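Local atomic coordinates of WbbM protein (Klebsiella pneumoniae, PDB entry 6U4B), a protein that is a trimeric, bifunctional glycosyltransferase thought to polymerise the O-antigen polysaccharide of Klebsiella pneumoniae. Residues 185-194 against 229-240. Sequence-based numbering, arbitrary orientation.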
loop_
_atom_site.group_PDB
_atom_site.type_symbol
_atom_site.label_atom_id
_atom_site.label_comp_id
_atom_site.label_asym_id
_atom_site.label_seq_id
_atom_site.Cartn_x
_atom_site.Cartn_y
_atom_site.Cartn_z
ATOM N N ALA A 185 -21.803 50.655 5.154
ATOM C CA ALA A 185 -20.498 50.511 4.515
ATOM C C ALA A 185 -20.628 50.477 2.998
ATOM O O ALA A 185 -19.790 51.041 2.283
ATOM C CB ALA A 185 -19.807 49.246 5.022
ATOM N N ALA A 186 -21.673 49.819 2.488
ATOM C CA ALA A 186 -21.885 49.774 1.045
ATOM C C ALA A 186 -22.277 51.142 0.501
ATOM O O ALA A 186 -21.870 51.512 -0.607
ATOM C CB ALA A 186 -22.947 48.730 0.703
ATOM N N ILE A 187 -23.062 51.906 1.265
ATOM C CA ILE A 187 -23.468 53.239 0.824
ATOM C C ILE A 187 -22.253 54.148 0.686
ATOM O O ILE A 187 -22.123 54.888 -0.298
ATOM C CB ILE A 187 -24.513 53.830 1.791
ATOM C CG1 ILE A 187 -25.835 53.074 1.674
ATOM C CG2 ILE A 187 -24.723 55.317 1.526
ATOM C CD1 ILE A 187 -26.387 53.032 0.264
ATOM N N ALA A 188 -21.341 54.101 1.660
ATOM C CA ALA A 188 -20.146 54.936 1.595
ATOM C C ALA A 188 -19.299 54.606 0.375
ATOM O O ALA A 188 -18.675 55.500 -0.208
ATOM C CB ALA A 188 -19.324 54.777 2.875
ATOM N N ILE A 189 -19.275 53.338 -0.035
ATOM C CA ILE A 189 -18.473 52.945 -1.188
ATOM C C ILE A 189 -19.069 53.500 -2.475
ATOM O O ILE A 189 -18.342 53.999 -3.344
ATOM C CB ILE A 189 -18.337 51.413 -1.231
ATOM C CG1 ILE A 189 -17.529 50.928 -0.028
ATOM C CG2 ILE A 189 -17.691 50.965 -2.533
ATOM C CD1 ILE A 189 -17.531 49.436 0.138
ATOM N N VAL A 190 -20.394 53.425 -2.622
ATOM C CA VAL A 190 -21.046 54.018 -3.787
ATOM C C VAL A 190 -20.779 55.515 -3.837
ATOM O O VAL A 190 -20.523 56.079 -4.907
ATOM C CB VAL A 190 -22.555 53.718 -3.768
ATOM C CG1 VAL A 190 -23.215 54.239 -5.040
ATOM C CG2 VAL A 190 -22.803 52.229 -3.601
ATOM N N GLU A 191 -20.827 56.179 -2.679
ATOM C CA GLU A 191 -20.568 57.614 -2.628
ATOM C C GLU A 191 -19.147 57.940 -3.072
ATOM O O GLU A 191 -18.934 58.868 -3.860
ATOM C CB GLU A 191 -20.818 58.144 -1.215
ATOM C CG GLU A 191 -22.269 58.101 -0.768
ATOM C CD GLU A 191 -23.055 59.297 -1.249
ATOM O OE1 GLU A 191 -22.494 60.109 -2.015
ATOM O OE2 GLU A 191 -24.231 59.433 -0.856
ATOM N N LYS A 192 -18.164 57.187 -2.580
ATOM C CA LYS A 192 -16.773 57.461 -2.931
ATOM C C LYS A 192 -16.485 57.101 -4.383
ATOM O O LYS A 192 -15.928 57.910 -5.133
ATOM C CB LYS A 192 -15.832 56.698 -2.001
ATOM C CG LYS A 192 -14.376 56.761 -2.437
ATOM C CD LYS A 192 -13.518 55.724 -1.733
ATOM C CE LYS A 192 -13.337 56.050 -0.261
ATOM N NZ LYS A 192 -12.426 55.070 0.401
ATOM N N LEU A 193 -16.853 55.889 -4.797
ATOM C CA LEU A 193 -16.527 55.426 -6.140
ATOM C C LEU A 193 -17.376 56.096 -7.208
ATOM O O LEU A 193 -16.881 56.353 -8.312
ATOM C CB LEU A 193 -16.681 53.904 -6.222
ATOM C CG LEU A 193 -15.706 53.097 -5.355
ATOM C CD1 LEU A 193 -15.849 51.608 -5.625
ATOM C CD2 LEU A 193 -14.275 53.558 -5.593
ATOM N N TYR A 194 -18.638 56.401 -6.902
ATOM C CA TYR A 194 -19.574 56.970 -7.869
ATOM C C TYR A 194 -20.288 58.156 -7.233
ATOM O O TYR A 194 -21.440 58.041 -6.790
ATOM C CB TYR A 194 -20.567 55.913 -8.352
ATOM C CG TYR A 194 -19.908 54.673 -8.911
ATOM C CD1 TYR A 194 -19.419 54.652 -10.210
ATOM C CD2 TYR A 194 -19.778 53.523 -8.142
ATOM C CE1 TYR A 194 -18.817 53.521 -10.729
ATOM C CE2 TYR A 194 -19.177 52.386 -8.653
ATOM C CZ TYR A 194 -18.699 52.390 -9.946
ATOM O OH TYR A 194 -18.101 51.263 -10.459
ATOM N N TRP A 229 -20.726 47.900 -12.480
ATOM C CA TRP A 229 -20.997 48.809 -11.374
ATOM C C TRP A 229 -21.227 48.044 -10.076
ATOM O O TRP A 229 -20.625 48.362 -9.043
ATOM C CB TRP A 229 -22.206 49.680 -11.721
ATOM C CG TRP A 229 -22.651 50.625 -10.643
ATOM C CD1 TRP A 229 -22.199 51.894 -10.425
ATOM C CD2 TRP A 229 -23.662 50.385 -9.657
ATOM N NE1 TRP A 229 -22.855 52.455 -9.356
ATOM C CE2 TRP A 229 -23.760 51.548 -8.868
ATOM C CE3 TRP A 229 -24.491 49.296 -9.360
ATOM C CZ2 TRP A 229 -24.652 51.655 -7.801
ATOM C CZ3 TRP A 229 -25.373 49.403 -8.301
ATOM C CH2 TRP A 229 -25.447 50.574 -7.534
ATOM N N LEU A 230 -22.088 47.023 -10.111
ATOM C CA LEU A 230 -22.448 46.310 -8.888
ATOM C C LEU A 230 -21.241 45.612 -8.273
ATOM O O LEU A 230 -20.989 45.731 -7.068
ATOM C CB LEU A 230 -23.556 45.297 -9.174
ATOM C CG LEU A 230 -23.926 44.371 -8.012
ATOM C CD1 LEU A 230 -24.605 45.146 -6.891
ATOM C CD2 LEU A 230 -24.802 43.215 -8.482
ATOM N N PHE A 231 -20.479 44.878 -9.084
ATOM C CA PHE A 231 -19.404 44.070 -8.528
ATOM C C PHE A 231 -18.163 44.883 -8.189
ATOM O O PHE A 231 -17.361 44.434 -7.365
ATOM C CB PHE A 231 -19.063 42.922 -9.480
ATOM C CG PHE A 231 -20.076 41.815 -9.458
ATOM C CD1 PHE A 231 -20.087 40.897 -8.423
ATOM C CD2 PHE A 231 -21.037 41.711 -10.451
ATOM C CE1 PHE A 231 -21.025 39.885 -8.385
ATOM C CE2 PHE A 231 -21.981 40.700 -10.419
ATOM C CZ PHE A 231 -21.975 39.786 -9.384
ATOM N N SER A 232 -17.989 46.066 -8.784
ATOM C CA SER A 232 -16.942 46.966 -8.309
ATOM C C SER A 232 -17.227 47.415 -6.882
ATOM O O SER A 232 -16.307 47.546 -6.065
ATOM C CB SER A 232 -16.817 48.175 -9.235
ATOM O OG SER A 232 -17.927 49.045 -9.093
ATOM N N ILE A 233 -18.502 47.648 -6.565
ATOM C CA ILE A 233 -18.883 48.008 -5.204
ATOM C C ILE A 233 -18.735 46.813 -4.273
ATOM O O ILE A 233 -18.229 46.940 -3.150
ATOM C CB ILE A 233 -20.320 48.560 -5.190
ATOM C CG1 ILE A 233 -20.382 49.895 -5.937
ATOM C CG2 ILE A 233 -20.830 48.700 -3.761
ATOM C CD1 ILE A 233 -21.762 50.260 -6.416
ATOM N N LEU A 234 -19.174 45.635 -4.719
ATOM C CA LEU A 234 -19.102 44.456 -3.864
ATOM C C LEU A 234 -17.659 44.046 -3.590
ATOM O O LEU A 234 -17.352 43.581 -2.488
ATOM C CB LEU A 234 -19.892 43.304 -4.488
ATOM C CG LEU A 234 -21.391 43.563 -4.698
ATOM C CD1 LEU A 234 -22.101 42.320 -5.222
ATOM C CD2 LEU A 234 -22.052 44.068 -3.416
ATOM N N ASP A 235 -16.761 44.225 -4.566
ATOM C CA ASP A 235 -15.344 43.970 -4.321
ATOM C C ASP A 235 -14.827 44.824 -3.170
ATOM O O ASP A 235 -14.169 44.319 -2.252
ATOM C CB ASP A 235 -14.521 44.240 -5.582
ATOM C CG ASP A 235 -14.746 43.208 -6.664
ATOM O OD1 ASP A 235 -14.611 43.565 -7.854
ATOM O OD2 ASP A 235 -15.073 42.049 -6.329
ATOM N N ASN A 236 -15.114 46.126 -3.205
ATOM C CA ASN A 236 -14.695 46.997 -2.114
ATOM C C ASN A 236 -15.448 46.684 -0.830
ATOM O O ASN A 236 -14.896 46.847 0.265
ATOM C CB ASN A 236 -14.891 48.464 -2.500
ATOM C CG ASN A 236 -13.874 48.943 -3.520
ATOM O OD1 ASN A 236 -13.492 48.205 -4.426
ATOM N ND2 ASN A 236 -13.423 50.184 -3.369
ATOM N N LEU A 237 -16.700 46.231 -0.941
ATOM C CA LEU A 237 -17.477 45.906 0.251
ATOM C C LEU A 237 -16.823 44.784 1.047
ATOM O O LEU A 237 -16.875 44.778 2.284
ATOM C CB LEU A 237 -18.903 45.526 -0.141
ATOM C CG LEU A 237 -19.856 45.291 1.032
ATOM C CD1 LEU A 237 -19.999 46.559 1.863
ATOM C CD2 LEU A 237 -21.211 44.806 0.541
ATOM N N GLU A 238 -16.201 43.825 0.354
ATOM C CA GLU A 238 -15.530 42.730 1.048
ATOM C C GLU A 238 -14.412 43.238 1.951
ATOM O O GLU A 238 -14.145 42.643 3.001
ATOM C CB GLU A 238 -14.971 41.727 0.040
ATOM C CG GLU A 238 -16.017 41.024 -0.808
ATOM C CD GLU A 238 -15.488 39.740 -1.425
ATOM O OE1 GLU A 238 -16.275 39.012 -2.061
ATOM O OE2 GLU A 238 -14.282 39.456 -1.266
ATOM N N ASP A 239 -13.750 44.330 1.564
ATOM C CA ASP A 239 -12.680 44.890 2.381
ATOM C C ASP A 239 -13.201 45.754 3.520
ATOM O O ASP A 239 -12.462 45.997 4.480
ATOM C CB ASP A 239 -11.731 45.722 1.514
ATOM C CG ASP A 239 -10.932 44.876 0.540
ATOM O OD1 ASP A 239 -10.456 43.794 0.940
ATOM O OD2 ASP A 239 -10.779 45.295 -0.626
ATOM N N ALA A 240 -14.453 46.212 3.442
ATOM C CA ALA A 240 -14.970 47.215 4.362
ATOM C C ALA A 240 -15.808 46.639 5.494
ATOM O O ALA A 240 -16.077 47.355 6.464
ATOM C CB ALA A 240 -15.805 48.251 3.598
#
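Ile189 packs as a knob into the hole formed by Ile233, Asn236, Leu237 and Ala240. With CG1 anti to the carbonyl carbon (chi1 -66°), its CD1 reaches the backbone of the facing helix, 3.5 Å from Leu237 N, while the CG2 branch lies against Asn236 CB and Ile233 CG2. Beside this knob, CG2 of Val190 meets Ile233 CD1 at 3.6 Å. The backbones come closest at Ala186 and Leu237, their CA atoms 5.9 Å apart, consistent with the small alanine side chain; here Leu237 CD1 lies 3.8 Å from Ala186 CB.

Aromatic contacts take over at the other end. Trp229 CD1 sits above the centre of one face of the Tyr194 ring, the planes inclined at 45°, and Ile233 CD1 covers a face of the indole. The polar link is a short chain of hydrogen bonds: Tyr194 OH donates to Ser232 OG (2.6 Å), which lies in the plane of the phenol ring and itself donates to Trp229 O (2.8 Å), so both hydroxyls are engaged.

The axes of 185-193 and 229-240 approach to 9.5 Å, with 125° between their N-to-C directions, and helix 253-272 also touches Ala186 and Val190: an obliquely crossed helix pair with one knob-into-hole, Ile189, within the DUF4422 region, away from the annotated magnesium sites.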